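Long-range contact in fucose-specific lectin (Aleuria aurantia, PDB 6GKE), which binds L-fucose at sites between the blades of a six-bladed beta-propeller, preferring the alpha-1,6-linked core fucose of glycoproteins: residues N31-E36 against I54-L59. The protein carries 1 engineered substitution. Residues are numbered along the deposited sequence; the frame is centred on the assembly and turned at random.
Sequences NGKIRE and IGEAKL. With FUC (alpha-L-fucopyranose), chain C.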
loop_
_atom_site.group_PDB
_atom_site.type_symbol
_atom_site.label_atom_id
_atom_site.label_comp_id
_atom_site.label_asym_id
_atom_site.label_seq_id
_atom_site.Cartn_x
_atom_site.Cartn_y
_atom_site.Cartn_z
ATOM N N ASN A 31 0.677 10.424 5.947
ATOM C CA ASN A 31 0.538 11.873 5.900
ATOM C C ASN A 31 1.709 12.544 5.178
ATOM O O ASN A 31 1.741 13.768 5.111
ATOM C CB ASN A 31 0.411 12.457 7.306
ATOM C CG ASN A 31 -0.833 11.970 8.009
ATOM O OD1 ASN A 31 -1.900 11.922 7.405
ATOM N ND2 ASN A 31 -0.702 11.587 9.267
ATOM N N GLY A 32 2.680 11.761 4.693
ATOM C CA GLY A 32 3.849 12.308 4.009
ATOM C C GLY A 32 4.994 12.694 4.937
ATOM O O GLY A 32 6.026 13.180 4.467
ATOM N N LYS A 33 4.835 12.491 6.250
ATOM C CA LYS A 33 5.925 12.790 7.170
ATOM C C LYS A 33 6.984 11.692 7.088
ATOM O O LYS A 33 6.678 10.540 6.806
ATOM C CB LYS A 33 5.426 12.909 8.609
ATOM C CG LYS A 33 4.306 13.911 8.824
ATOM C CD LYS A 33 4.619 15.305 8.357
ATOM C CE LYS A 33 3.438 16.235 8.553
ATOM N NZ LYS A 33 3.539 17.455 7.721
ATOM N N ILE A 34 8.233 12.075 7.365
ATOM C CA ILE A 34 9.324 11.135 7.507
ATOM C C ILE A 34 9.454 10.821 8.995
ATOM O O ILE A 34 9.649 11.731 9.799
ATOM C CB ILE A 34 10.649 11.682 6.941
ATOM C CG1 ILE A 34 10.509 12.170 5.497
ATOM C CG2 ILE A 34 11.737 10.626 7.069
ATOM C CD1 ILE A 34 11.683 12.985 5.005
ATOM N N ARG A 35 9.322 9.535 9.330
ATOM C CA ARG A 35 9.446 9.062 10.691
ATOM C C ARG A 35 10.755 8.299 10.875
ATOM O O ARG A 35 11.342 7.784 9.923
ATOM C CB ARG A 35 8.286 8.132 11.043
ATOM C CG ARG A 35 6.930 8.812 11.073
ATOM C CD ARG A 35 5.868 7.836 11.523
ATOM N NE ARG A 35 4.549 8.438 11.530
ATOM C CZ ARG A 35 3.464 7.856 12.018
ATOM N NH1 ARG A 35 3.559 6.673 12.607
ATOM N NH2 ARG A 35 2.295 8.460 11.903
ATOM N N GLU A 36 11.172 8.232 12.139
ATOM C CA GLU A 36 12.362 7.523 12.564
ATOM C C GLU A 36 11.976 6.415 13.547
ATOM O O GLU A 36 11.169 6.642 14.453
ATOM C CB GLU A 36 13.320 8.485 13.263
ATOM C CG GLU A 36 14.677 7.894 13.609
ATOM C CD GLU A 36 15.493 8.828 14.484
ATOM O OE1 GLU A 36 15.056 9.065 15.627
ATOM O OE2 GLU A 36 16.547 9.339 14.023
ATOM N N ILE A 54 10.613 13.457 11.842
ATOM C CA ILE A 54 11.876 14.196 11.717
ATOM C C ILE A 54 11.833 15.201 10.560
ATOM O O ILE A 54 12.723 16.044 10.460
ATOM C CB ILE A 54 13.084 13.238 11.604
ATOM C CG1 ILE A 54 13.137 12.422 10.305
ATOM C CG2 ILE A 54 13.136 12.343 12.832
ATOM C CD1 ILE A 54 13.751 13.131 9.123
ATOM N N GLY A 55 10.829 15.093 9.687
ATOM C CA GLY A 55 10.714 15.954 8.532
ATOM C C GLY A 55 9.507 15.552 7.718
ATOM O O GLY A 55 8.656 14.796 8.188
ATOM N N GLU A 56 9.430 16.054 6.489
ATOM C CA GLU A 56 8.320 15.763 5.600
ATOM C C GLU A 56 8.818 15.903 4.167
ATOM O O GLU A 56 9.829 16.559 3.925
ATOM C CB GLU A 56 7.139 16.690 5.873
ATOM C CG GLU A 56 7.410 18.152 5.614
ATOM C CD GLU A 56 6.219 18.982 6.052
ATOM O OE1 GLU A 56 5.484 19.467 5.183
ATOM O OE2 GLU A 56 5.996 19.084 7.273
ATOM N N ALA A 57 8.091 15.288 3.240
ATOM C CA ALA A 57 8.502 15.263 1.856
ATOM C C ALA A 57 7.267 14.999 0.998
ATOM O O ALA A 57 6.208 14.652 1.522
ATOM C CB ALA A 57 9.560 14.207 1.652
ATOM N N LYS A 58 7.406 15.122 -0.323
ATOM C CA LYS A 58 6.302 14.741 -1.183
ATOM C C LYS A 58 5.947 13.280 -0.903
ATOM O O LYS A 58 6.800 12.481 -0.525
ATOM C CB LYS A 58 6.625 14.941 -2.666
ATOM C CG LYS A 58 7.544 13.908 -3.306
ATOM C CD LYS A 58 7.615 14.067 -4.808
ATOM C CE LYS A 58 8.422 12.983 -5.487
ATOM N NZ LYS A 58 8.342 13.128 -6.959
ATOM N N LEU A 59 4.677 12.929 -1.094
ATOM C CA LEU A 59 4.291 11.537 -0.946
ATOM C C LEU A 59 5.111 10.700 -1.935
ATOM O O LEU A 59 5.281 11.083 -3.088
ATOM C CB LEU A 59 2.785 11.356 -1.157
ATOM C CG LEU A 59 1.907 11.554 0.080
ATOM C CD1 LEU A 59 2.142 10.465 1.114
ATOM C CD2 LEU A 59 2.083 12.920 0.715
HETATM C C1 FUC C . 17.978 9.846 19.515
HETATM C C2 FUC C . 16.787 10.074 18.606
HETATM C C3 FUC C . 17.083 11.177 17.592
HETATM C C4 FUC C . 18.383 10.889 16.858
HETATM C C5 FUC C . 19.502 10.705 17.878
HETATM C C6 FUC C . 20.846 10.370 17.247
HETATM O O1 FUC C . 18.095 10.989 20.353
HETATM O O2 FUC C . 15.658 10.455 19.402
HETATM O O3 FUC C . 15.979 11.330 16.694
HETATM O O4 FUC C . 18.289 9.696 16.072
HETATM O O5 FUC C . 19.157 9.627 18.752
#
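I34 pairs with both I54 and G55, a classic beta bulge, where strand 33-40 meets an outer strand, 46-56, of the first four-stranded antiparallel propeller blade. I54 N donates to I34 O at 2.8 Å, almost straight (173°). I34 N reaches G55 O at 2.9 Å from well above the carbonyl plane. Past the strand ends, A57 N bonds to G32 O (3.2 Å).

I34, I54 and A57 make the apolar face toward the next blade, against V78 and C80. I54 chi1 (68°) turns CG1 over I34 O, and CD1 packs on I34 CG2 (3.8 Å). I34 CD1 reaches A57 CB. I54 CG2 touches E36 CB (3.9 Å). Beyond the strand end, both L59 methyls press on G32 CA from one side; a CB there would clash with L59 CD2 and, at this phi (87°), jam against N31 O.

On the other face K33 and E56 run side by side; NZ and OE2 form a salt bridge at 3.0 Å, its hydrogen bond weak.

Fucose-binding E36, extended beyond CG, takes O3 on OE1 and O4 on OE2, each at 2.7 Å; R24 and W97 also bond the sugar. Second-shell bonds from Q38 NE2 to OE1 and Y26 OH to OE2 probably fix the carboxylate's rotation for these two hydroxyls.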